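Local coordinates for protein UDP-glucose:anthocyanidin 3-O-glucosyltransferase (Clitoria ternatea, PDB 4REL) that acts as a glycosyltransferase of the GT-B class, in which two Rossmann-like domains face each other across a cleft, at residues 150-155 with 183-188; 170-175 with 376-381; 177-182 with 368-373. All blocks are in the same frame, centred on the assembly; numbering follows the deposited sequence.

How the interactions relate
Three contacts along one long loop show how the chemistry of packing changes with place in a fold. Interaction 1 stays within the N-terminal domain, at the surface, and joins helix 148-157 to the loop that follows it by apolar packing around a leucine. Interactions 2 and 3 carry the same loop across to helix 368-378 of the C-terminal domain. Interaction 3 is buried and built on a two-nitrogen salt bridge, on a segment that goes on to line the ligand pocket; interaction 2, nearer the surface, relies on aliphatic contacts and bridging waters. The three adjoin: Arg152 hydrogen-bonds to Met182 between interactions 1 and 3, and Arg373 forms a salt bridge with Asp377 between interactions 3 and 2.

Interaction 1. Residues 150-155 with 183-188; sequences LIRDKC and LDVGEK
Leu183 pushes its two methyl groups against one side of helix 148-157, and the close packing of this contact gathers around them. Both methyls meet Cys155, CD1 resting on Cys155 CB at 3.8 Å. CD2 is the busier branch: it lies 3.9 Å from Cys155 SG, 4.0 Å from Ile151 CG2 and 4.0 Å from Arg152 CG, so that three helix residues surround a single methyl. Ile151 and Leu183 cross at about a right angle, whereas Arg152 slides past the leucine in the opposite direction, its chain extended from CG to NE.

That extended chain leads from the apolar cluster to the looser part. Both segments belong to the long crossover of the N-terminal Rossmann-like domain, which connects the neighbouring parallel strands 131-135 and 208-211; the contact thus folds the loop after helix 148-157 back onto that helix. The reach of Arg152 brings NE and NH2 together onto the carbonyl oxygen of Met182, just ahead of Leu183, so that one acceptor is gripped by two N-H groups and the guanidinium itself is held.

The looseness lies in how the rest of the loop approaches this group. Val185 CG1 sits above one face of the guanidinium, displaced toward its rim, and comes no nearer than 4.1 Å to Arg152 NH1. The carbonyl oxygen of Asp184 lies obliquely to the group, 3.9 Å from Arg152 NH2. The side chain of Asp184 leaves in another direction, where its OD1 accepts a hydrogen bond from Gln180 NE2. From the solvent-exposed Val185 onward the loop turns away from the helix.

Interaction 2. Residues 170-175 with 376-381; sequences LSKLRV and QDIWEV
Lys172 and Asp377 bring the two backbones nearest, 6.5 Å between their CA atoms, where a type I beta turn from Leu170 to Leu173 meets a wider pi-type turn at 376-378 of helix 368-378. The turn belongs to a loop of the N-terminal domain and the helix to the C-terminal one, so this is a contact between the two halves of a GT-B fold, made near the surface.

Its apolar part is carried by the aliphatic stem of Lys172. CB of Lys172 lies 3.9 Å from Ile378 CG1, and the two side chains slide past each other in opposite directions. CG of Lys172 passes 3.9 Å from the carbonyl oxygen of Asp377, while a bend at chi2 (-64°) folds CD over Asp377 CB; here the two side chains cross at about a right angle. Deeper in, Leu170 CD2 meets Ile378 CD1 at 4.2 Å.

The polar part is mediated by solvent. Arg174 NH2 stands 4.3 Å from Asp377 OD2, but the oxygen lies well out of the guanidinium plane; any attraction would be electrostatic only, since no N-H points at it. One water links three groups: it accepts from Arg174 NE and donates to Lys172 O and, at 2.8 Å, to Asp377 OD2. A second lies between Arg174 NH2 and Asp377 OD2, donating to OD2 at 2.6 Å and taking a weak bond from NH2. Each charge also has a direct salt bridge, Arg174 NH1 with Glu176 and Asp377 OD2 with Arg373 NH1. The other carboxylate oxygen is tied within the helix: Gln376 NE2 donates to Asp377 OD1 at 3.0 Å, with OD1 in the plane of the amide and the nitrogen 35° above that of the carboxylate.

Interaction 3. Residues 177-182 with 368-373; sequences DVPQDM and QGIAAR. With KMP (3,5,7-trihydroxy-2-(4-hydroxyphenyl)-4H-chromen-4-one), chain B.
Asp177 and Arg373 meet in a side-on salt bridge. Arg373 NE donates to Asp177 OD2 at 2.7 Å in a fairly straight bond (161°), and Arg373 NH2 reaches the syn lone pair of Asp177 OD1 at 3.0 Å. Both oxygens lie close to the guanidinium plane, although the two flat groups are turned 37° apart. Bends at chi2 and chi3 curl the arginine round OD2.

Gly369, with no side chain, allows the backbones to approach to 4.7 Å between its CA and that of Asp177. Ile370 CD1 packs against Asp177 O at 3.5 Å and touches Pro179 CD. One water donates to both Asp177 OD1 and Gly369 O; another donates to Asp177 O and accepts weakly from Ile370 N. Farther out, Arg174 N donates to Asp177 OD2, and interaction 2 supplies a second-shell carboxylate to Arg373, consistent with both partners being held in place.

The anchored loop then runs to Asp181, whose OD2 accepts a 2.7 Å hydrogen bond from KMP O29, with Pro179 CB nearby. The ligand is also hydrogen-bonded to His17 NE2, and its pocket lies in the cleft between the two Rossmann-like domains characteristic of GT-B glycosyltransferases.

Interaction 1. Residues 150-155 with 183-188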
loop_
_atom_site.group_PDB
_atom_site.type_symbol
_atom_site.label_atom_id
_atom_site.label_comp_id
_atom_site.label_asym_id
_atom_site.label_seq_id
_atom_site.Cartn_x
_atom_site.Cartn_y
_atom_site.Cartn_z
ATOM N N LEU A 150 16.229 18.243 -6.102
ATOM C CA LEU A 150 17.485 17.534 -5.835
ATOM C C LEU A 150 17.460 16.157 -6.476
ATOM O O LEU A 150 18.452 15.703 -7.056
ATOM C CB LEU A 150 17.728 17.379 -4.331
ATOM C CG LEU A 150 18.074 18.634 -3.539
ATOM C CD1 LEU A 150 18.351 18.276 -2.077
ATOM C CD2 LEU A 150 19.266 19.354 -4.170
ATOM N N ILE A 151 16.317 15.492 -6.362
ATOM C CA ILE A 151 16.173 14.149 -6.900
ATOM C C ILE A 151 16.281 14.158 -8.429
ATOM O O ILE A 151 17.015 13.350 -9.003
ATOM C CB ILE A 151 14.867 13.498 -6.396
ATOM C CG1 ILE A 151 15.048 13.092 -4.931
ATOM C CG2 ILE A 151 14.504 12.292 -7.247
ATOM C CD1 ILE A 151 13.747 12.818 -4.174
ATOM N N ARG A 152 15.585 15.085 -9.084
ATOM C CA ARG A 152 15.652 15.174 -10.541
ATOM C C ARG A 152 17.063 15.483 -11.000
ATOM O O ARG A 152 17.546 14.911 -11.984
ATOM C CB ARG A 152 14.692 16.234 -11.074
ATOM C CG ARG A 152 13.237 15.847 -10.882
ATOM C CD ARG A 152 12.306 16.840 -11.527
ATOM N NE ARG A 152 10.929 16.349 -11.529
ATOM C CZ ARG A 152 9.878 17.101 -11.836
ATOM N NH1 ARG A 152 10.050 18.377 -12.148
ATOM N NH2 ARG A 152 8.659 16.582 -11.818
ATOM N N ASP A 153 17.728 16.390 -10.294
ATOM C CA ASP A 153 19.091 16.753 -10.664
ATOM C C ASP A 153 20.031 15.556 -10.531
ATOM O O ASP A 153 20.819 15.272 -11.439
ATOM C CB ASP A 153 19.592 17.931 -9.827
ATOM C CG ASP A 153 20.787 18.621 -10.467
ATOM O OD1 ASP A 153 20.818 18.706 -11.714
ATOM O OD2 ASP A 153 21.694 19.065 -9.730
ATOM N N LYS A 154 19.942 14.849 -9.410
ATOM C CA LYS A 154 20.786 13.680 -9.190
ATOM C C LYS A 154 20.471 12.554 -10.186
ATOM O O LYS A 154 21.378 11.929 -10.730
ATOM C CB LYS A 154 20.669 13.180 -7.741
ATOM C CG LYS A 154 21.625 12.034 -7.405
ATOM C CD LYS A 154 21.816 11.876 -5.903
ATOM C CE LYS A 154 23.036 12.632 -5.403
ATOM N NZ LYS A 154 24.290 11.815 -5.449
ATOM N N CYS A 155 19.189 12.303 -10.438
ATOM C CA CYS A 155 18.821 11.234 -11.370
ATOM C C CYS A 155 19.279 11.537 -12.788
ATOM O O CYS A 155 19.543 10.625 -13.570
ATOM C CB CYS A 155 17.319 10.960 -11.339
ATOM S SG CYS A 155 16.772 10.226 -9.785
ATOM N N LEU A 183 10.056 12.033 -12.066
ATOM C CA LEU A 183 11.113 12.513 -12.949
ATOM C C LEU A 183 10.583 13.007 -14.301
ATOM O O LEU A 183 11.228 13.835 -14.955
ATOM C CB LEU A 183 12.139 11.402 -13.189
ATOM C CG LEU A 183 12.848 10.796 -11.979
ATOM C CD1 LEU A 183 13.865 9.771 -12.445
ATOM C CD2 LEU A 183 13.524 11.871 -11.137
ATOM N N ASP A 184 9.431 12.485 -14.732
ATOM C CA ASP A 184 8.892 12.804 -16.058
ATOM C C ASP A 184 8.613 14.296 -16.202
ATOM O O ASP A 184 8.001 14.900 -15.327
ATOM C CB ASP A 184 7.595 12.037 -16.323
ATOM C CG ASP A 184 7.820 10.555 -16.571
ATOM O OD1 ASP A 184 8.915 10.177 -17.043
ATOM O OD2 ASP A 184 6.886 9.770 -16.294
ATOM N N VAL A 185 9.071 14.877 -17.309
ATOM C CA VAL A 185 8.795 16.277 -17.622
ATOM C C VAL A 185 8.218 16.385 -19.031
ATOM O O VAL A 185 8.571 15.600 -19.914
ATOM C CB VAL A 185 10.062 17.159 -17.501
ATOM C CG1 VAL A 185 10.489 17.290 -16.042
ATOM C CG2 VAL A 185 11.193 16.588 -18.346
ATOM N N GLY A 186 7.326 17.344 -19.243
ATOM C CA GLY A 186 6.746 17.550 -20.559
ATOM C C GLY A 186 5.571 16.640 -20.872
ATOM O O GLY A 186 4.722 16.396 -20.017
ATOM N N GLU A 187 5.529 16.142 -22.105
ATOM C CA GLU A 187 4.434 15.293 -22.579
ATOM C C GLU A 187 4.243 14.042 -21.720
ATOM O O GLU A 187 3.130 13.531 -21.605
ATOM C CB GLU A 187 4.664 14.904 -24.050
ATOM C CG GLU A 187 3.534 14.101 -24.709
ATOM C CD GLU A 187 3.735 12.593 -24.611
ATOM O OE1 GLU A 187 4.899 12.136 -24.681
ATOM O OE2 GLU A 187 2.725 11.865 -24.466
ATOM N N LYS A 188 5.327 13.550 -21.122
ATOM C CA LYS A 188 5.255 12.364 -20.275
ATOM C C LYS A 188 4.499 12.635 -18.963
ATOM O O LYS A 188 3.983 11.699 -18.344
ATOM C CB LYS A 188 6.659 11.819 -19.981
ATOM C CG LYS A 188 7.193 10.833 -21.022
ATOM C CD LYS A 188 8.668 10.518 -20.767
ATOM C CE LYS A 188 9.182 9.402 -21.674
ATOM N NZ LYS A 188 8.746 8.051 -21.213
#

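Interaction 2. Residues 170-175 with 376-381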
loop_
_atom_site.group_PDB
_atom_site.type_symbol
_atom_site.label_atom_id
_atom_site.label_comp_id
_atom_site.label_asym_id
_atom_site.label_seq_id
_atom_site.Cartn_x
_atom_site.Cartn_y
_atom_site.Cartn_z
ATOM N N LEU A 170 17.633 8.159 4.966
ATOM C CA LEU A 170 17.325 7.381 3.769
ATOM C C LEU A 170 18.480 7.368 2.775
ATOM O O LEU A 170 18.268 7.305 1.562
ATOM C CB LEU A 170 16.045 7.903 3.099
ATOM C CG LEU A 170 14.770 7.765 3.941
ATOM C CD1 LEU A 170 13.591 8.404 3.219
ATOM C CD2 LEU A 170 14.491 6.303 4.262
ATOM N N SER A 171 19.701 7.409 3.296
ATOM C CA SER A 171 20.899 7.406 2.453
ATOM C C SER A 171 21.093 6.091 1.686
ATOM O O SER A 171 21.871 6.036 0.737
ATOM C CB SER A 171 22.151 7.732 3.280
ATOM O OG SER A 171 22.442 6.706 4.216
ATOM N N LYS A 172 20.388 5.032 2.080
ATOM C CA LYS A 172 20.457 3.789 1.313
ATOM C C LYS A 172 19.661 3.846 0.008
ATOM O O LYS A 172 19.895 3.035 -0.885
ATOM C CB LYS A 172 20.010 2.588 2.154
ATOM C CG LYS A 172 21.009 2.154 3.220
ATOM C CD LYS A 172 22.310 1.663 2.588
ATOM C CE LYS A 172 23.342 1.289 3.651
ATOM N NZ LYS A 172 24.630 0.799 3.048
ATOM N N LEU A 173 18.718 4.783 -0.105
ATOM C CA LEU A 173 17.941 4.919 -1.337
ATOM C C LEU A 173 18.858 5.363 -2.473
ATOM O O LEU A 173 19.795 6.145 -2.260
ATOM C CB LEU A 173 16.786 5.930 -1.181
ATOM C CG LEU A 173 15.692 5.604 -0.168
ATOM C CD1 LEU A 173 14.584 6.620 -0.268
ATOM C CD2 LEU A 173 15.141 4.218 -0.465
ATOM N N ARG A 174 18.604 4.836 -3.669
ATOM C CA ARG A 174 19.422 5.155 -4.831
ATOM C C ARG A 174 18.608 5.792 -5.941
ATOM O O ARG A 174 17.384 5.664 -5.997
ATOM C CB ARG A 174 20.059 3.893 -5.402
ATOM C CG ARG A 174 20.908 3.102 -4.440
ATOM C CD ARG A 174 21.291 1.838 -5.166
ATOM N NE ARG A 174 22.134 0.953 -4.384
ATOM C CZ ARG A 174 22.635 -0.180 -4.867
ATOM N NH1 ARG A 174 22.366 -0.540 -6.119
ATOM N NH2 ARG A 174 23.403 -0.947 -4.107
ATOM N N VAL A 175 19.317 6.464 -6.841
ATOM C CA VAL A 175 18.741 7.010 -8.054
ATOM C C VAL A 175 17.810 6.015 -8.755
ATOM O O VAL A 175 16.691 6.362 -9.144
ATOM C CB VAL A 175 19.877 7.453 -8.999
ATOM C CG1 VAL A 175 19.405 7.515 -10.438
ATOM C CG2 VAL A 175 20.424 8.788 -8.546
ATOM N N GLN A 376 15.645 -4.561 1.336
ATOM C CA GLN A 376 16.963 -5.162 1.183
ATOM C C GLN A 376 18.054 -4.488 2.018
ATOM O O GLN A 376 18.877 -5.172 2.629
ATOM C CB GLN A 376 17.408 -5.149 -0.278
ATOM C CG GLN A 376 18.735 -5.885 -0.504
ATOM C CD GLN A 376 19.216 -5.815 -1.937
ATOM O OE1 GLN A 376 18.855 -6.650 -2.776
ATOM N NE2 GLN A 376 20.044 -4.806 -2.234
ATOM N N ASP A 377 18.087 -3.157 2.021
ATOM C CA ASP A 377 19.272 -2.442 2.535
ATOM C C ASP A 377 19.102 -1.764 3.891
ATOM O O ASP A 377 20.086 -1.401 4.544
ATOM C CB ASP A 377 19.775 -1.429 1.499
ATOM C CG ASP A 377 20.431 -2.097 0.305
ATOM O OD1 ASP A 377 20.554 -3.337 0.307
ATOM O OD2 ASP A 377 20.830 -1.380 -0.634
ATOM N N ILE A 378 17.859 -1.604 4.322
ATOM C CA ILE A 378 17.596 -0.978 5.608
ATOM C C ILE A 378 17.139 -2.017 6.638
ATOM O O ILE A 378 17.869 -2.315 7.588
ATOM C CB ILE A 378 16.599 0.186 5.468
ATOM C CG1 ILE A 378 17.198 1.259 4.556
ATOM C CG2 ILE A 378 16.262 0.773 6.832
ATOM C CD1 ILE A 378 16.288 2.477 4.366
ATOM N N TRP A 379 15.953 -2.588 6.439
ATOM C CA TRP A 379 15.484 -3.681 7.297
ATOM C C TRP A 379 16.320 -4.944 7.141
ATOM O O TRP A 379 16.438 -5.737 8.084
ATOM C CB TRP A 379 14.038 -4.034 6.969
ATOM C CG TRP A 379 13.063 -2.916 7.146
ATOM C CD1 TRP A 379 13.197 -1.817 7.948
ATOM C CD2 TRP A 379 11.800 -2.784 6.491
ATOM N NE1 TRP A 379 12.079 -1.019 7.841
ATOM C CE2 TRP A 379 11.211 -1.588 6.946
ATOM C CE3 TRP A 379 11.100 -3.571 5.570
ATOM C CZ2 TRP A 379 9.961 -1.157 6.505
ATOM C CZ3 TRP A 379 9.868 -3.143 5.130
ATOM C CH2 TRP A 379 9.308 -1.944 5.594
ATOM N N GLU A 380 16.889 -5.128 5.947
ATOM C CA GLU A 380 17.592 -6.359 5.573
ATOM C C GLU A 380 16.760 -7.625 5.825
ATOM O O GLU A 380 17.245 -8.588 6.431
ATOM C CB GLU A 380 18.961 -6.441 6.261
ATOM C CG GLU A 380 19.852 -5.242 5.931
ATOM C CD GLU A 380 21.257 -5.356 6.483
ATOM O OE1 GLU A 380 21.598 -4.567 7.383
ATOM O OE2 GLU A 380 22.017 -6.221 6.013
ATOM N N VAL A 381 15.524 -7.626 5.324
ATOM C CA VAL A 381 14.616 -8.761 5.505
ATOM C C VAL A 381 14.274 -9.368 4.156
ATOM O O VAL A 381 13.271 -10.061 4.003
ATOM C CB VAL A 381 13.315 -8.384 6.254
ATOM C CG1 VAL A 381 13.607 -8.038 7.711
ATOM C CG2 VAL A 381 12.558 -7.235 5.562
HETATM O O HOH W 1 21.780 1.227 -1.271
HETATM O O HOH W 2 23.115 -2.036 -1.712
#

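Interaction 3. Residues 177-182 with 368-373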
loop_
_atom_site.group_PDB
_atom_site.type_symbol
_atom_site.label_atom_id
_atom_site.label_comp_id
_atom_site.label_asym_id
_atom_site.label_seq_id
_atom_site.Cartn_x
_atom_site.Cartn_y
_atom_site.Cartn_z
ATOM N N ASP A 177 16.013 3.744 -7.638
ATOM C CA ASP A 177 14.805 3.408 -6.885
ATOM C C ASP A 177 13.682 4.433 -7.050
ATOM O O ASP A 177 12.533 4.150 -6.720
ATOM C CB ASP A 177 15.133 3.278 -5.394
ATOM C CG ASP A 177 16.254 2.292 -5.118
ATOM O OD1 ASP A 177 16.339 1.264 -5.826
ATOM O OD2 ASP A 177 17.044 2.544 -4.179
ATOM N N VAL A 178 14.024 5.623 -7.540
ATOM C CA VAL A 178 13.089 6.751 -7.586
ATOM C C VAL A 178 11.896 6.467 -8.511
ATOM O O VAL A 178 12.082 5.959 -9.617
ATOM C CB VAL A 178 13.827 8.022 -8.046
ATOM C CG1 VAL A 178 12.866 9.182 -8.232
ATOM C CG2 VAL A 178 14.923 8.385 -7.037
ATOM N N PRO A 179 10.665 6.771 -8.057
ATOM C CA PRO A 179 9.505 6.603 -8.945
ATOM C C PRO A 179 9.690 7.376 -10.251
ATOM O O PRO A 179 10.006 8.570 -10.215
ATOM C CB PRO A 179 8.355 7.210 -8.134
ATOM C CG PRO A 179 8.754 6.988 -6.707
ATOM C CD PRO A 179 10.261 7.208 -6.704
ATOM N N GLN A 180 9.518 6.708 -11.391
ATOM C CA GLN A 180 9.685 7.388 -12.671
ATOM C C GLN A 180 8.730 8.576 -12.795
ATOM O O GLN A 180 9.090 9.597 -13.384
ATOM C CB GLN A 180 9.490 6.422 -13.843
ATOM C CG GLN A 180 9.725 7.048 -15.207
ATOM C CD GLN A 180 11.160 7.483 -15.403
ATOM O OE1 GLN A 180 12.095 6.744 -15.081
ATOM N NE2 GLN A 180 11.347 8.694 -15.924
ATOM N N ASP A 181 7.529 8.446 -12.229
ATOM C CA ASP A 181 6.526 9.512 -12.303
ATOM C C ASP A 181 7.066 10.879 -11.874
ATOM O O ASP A 181 6.677 11.907 -12.434
ATOM C CB ASP A 181 5.289 9.181 -11.446
ATOM C CG ASP A 181 4.423 8.080 -12.040
ATOM O OD1 ASP A 181 4.343 7.965 -13.277
ATOM O OD2 ASP A 181 3.807 7.332 -11.255
ATOM N N MET A 182 7.960 10.899 -10.889
ATOM C CA MET A 182 8.381 12.183 -10.332
ATOM C C MET A 182 9.500 12.813 -11.145
ATOM O O MET A 182 9.821 13.988 -10.959
ATOM C CB MET A 182 8.728 12.092 -8.839
ATOM C CG MET A 182 10.051 11.453 -8.492
ATOM S SD MET A 182 10.381 11.610 -6.707
ATOM C CE MET A 182 10.469 13.377 -6.532
ATOM N N GLN A 368 7.177 1.168 -5.353
ATOM C CA GLN A 368 7.599 -0.202 -5.064
ATOM C C GLN A 368 9.115 -0.303 -4.984
ATOM O O GLN A 368 9.655 -1.106 -4.219
ATOM C CB GLN A 368 7.044 -1.155 -6.125
ATOM C CG GLN A 368 5.530 -1.292 -6.024
ATOM C CD GLN A 368 4.888 -1.945 -7.230
ATOM O OE1 GLN A 368 5.566 -2.429 -8.145
ATOM N NE2 GLN A 368 3.559 -1.955 -7.239
ATOM N N GLY A 369 9.800 0.517 -5.772
ATOM C CA GLY A 369 11.252 0.539 -5.758
ATOM C C GLY A 369 11.819 1.025 -4.442
ATOM O O GLY A 369 12.860 0.535 -3.974
ATOM N N ILE A 370 11.125 1.981 -3.825
ATOM C CA ILE A 370 11.527 2.469 -2.517
ATOM C C ILE A 370 11.365 1.354 -1.492
ATOM O O ILE A 370 12.253 1.119 -0.668
ATOM C CB ILE A 370 10.694 3.696 -2.074
ATOM C CG1 ILE A 370 10.766 4.817 -3.121
ATOM C CG2 ILE A 370 11.160 4.173 -0.711
ATOM C CD1 ILE A 370 12.182 5.333 -3.407
ATOM N N ALA A 371 10.220 0.674 -1.541
ATOM C CA ALA A 371 9.951 -0.433 -0.638
ATOM C C ALA A 371 10.995 -1.530 -0.780
ATOM O O ALA A 371 11.494 -2.053 0.227
ATOM C CB ALA A 371 8.544 -0.988 -0.867
ATOM N N ALA A 372 11.329 -1.873 -2.025
ATOM C CA ALA A 372 12.290 -2.933 -2.285
ATOM C C ALA A 372 13.644 -2.569 -1.678
ATOM O O ALA A 372 14.306 -3.411 -1.067
ATOM C CB ALA A 372 12.418 -3.197 -3.792
ATOM N N ARG A 373 14.060 -1.319 -1.851
ATOM C CA ARG A 373 15.333 -0.861 -1.291
ATOM C C ARG A 373 15.327 -0.896 0.239
ATOM O O ARG A 373 16.319 -1.288 0.859
ATOM C CB ARG A 373 15.676 0.555 -1.780
ATOM C CG ARG A 373 17.017 1.102 -1.233
ATOM C CD ARG A 373 18.211 0.308 -1.778
ATOM N NE ARG A 373 18.175 0.297 -3.234
ATOM C CZ ARG A 373 18.809 -0.582 -4.002
ATOM N NH1 ARG A 373 19.563 -1.533 -3.460
ATOM N NH2 ARG A 373 18.687 -0.509 -5.318
HETATM C C1 KMP B . 4.288 6.798 -6.524
HETATM C C2 KMP B . 3.482 6.164 -5.594
HETATM C C3 KMP B . 2.232 5.522 -6.055
HETATM C C4 KMP B . 1.882 5.570 -7.489
HETATM C C5 KMP B . 2.753 6.233 -8.344
HETATM C C6 KMP B . 3.925 6.829 -7.869
HETATM C C9 KMP B . 1.331 4.827 -5.106
HETATM C C10 KMP B . 0.099 4.214 -5.654
HETATM C C11 KMP B . -0.166 4.324 -7.125
HETATM C C14 KMP B . -1.383 3.731 -7.763
HETATM C C15 KMP B . -2.470 3.281 -7.016
HETATM C C16 KMP B . -3.580 2.736 -7.643
HETATM C C17 KMP B . -3.611 2.630 -9.025
HETATM C C18 KMP B . -2.534 3.077 -9.778
HETATM C C19 KMP B . -1.426 3.628 -9.148
HETATM O O12 KMP B . 0.727 4.981 -7.949
HETATM O O13 KMP B . 1.612 4.770 -3.886
HETATM O O24 KMP B . -4.703 2.088 -9.635
HETATM O O27 KMP B . -0.733 3.564 -4.793
HETATM O O29 KMP B . 4.741 7.466 -8.754
HETATM O O30 KMP B . 3.817 6.123 -4.275
HETATM O O HOH W 3 9.931 3.373 -6.395
HETATM O O HOH W 4 14.458 -0.588 -6.353
#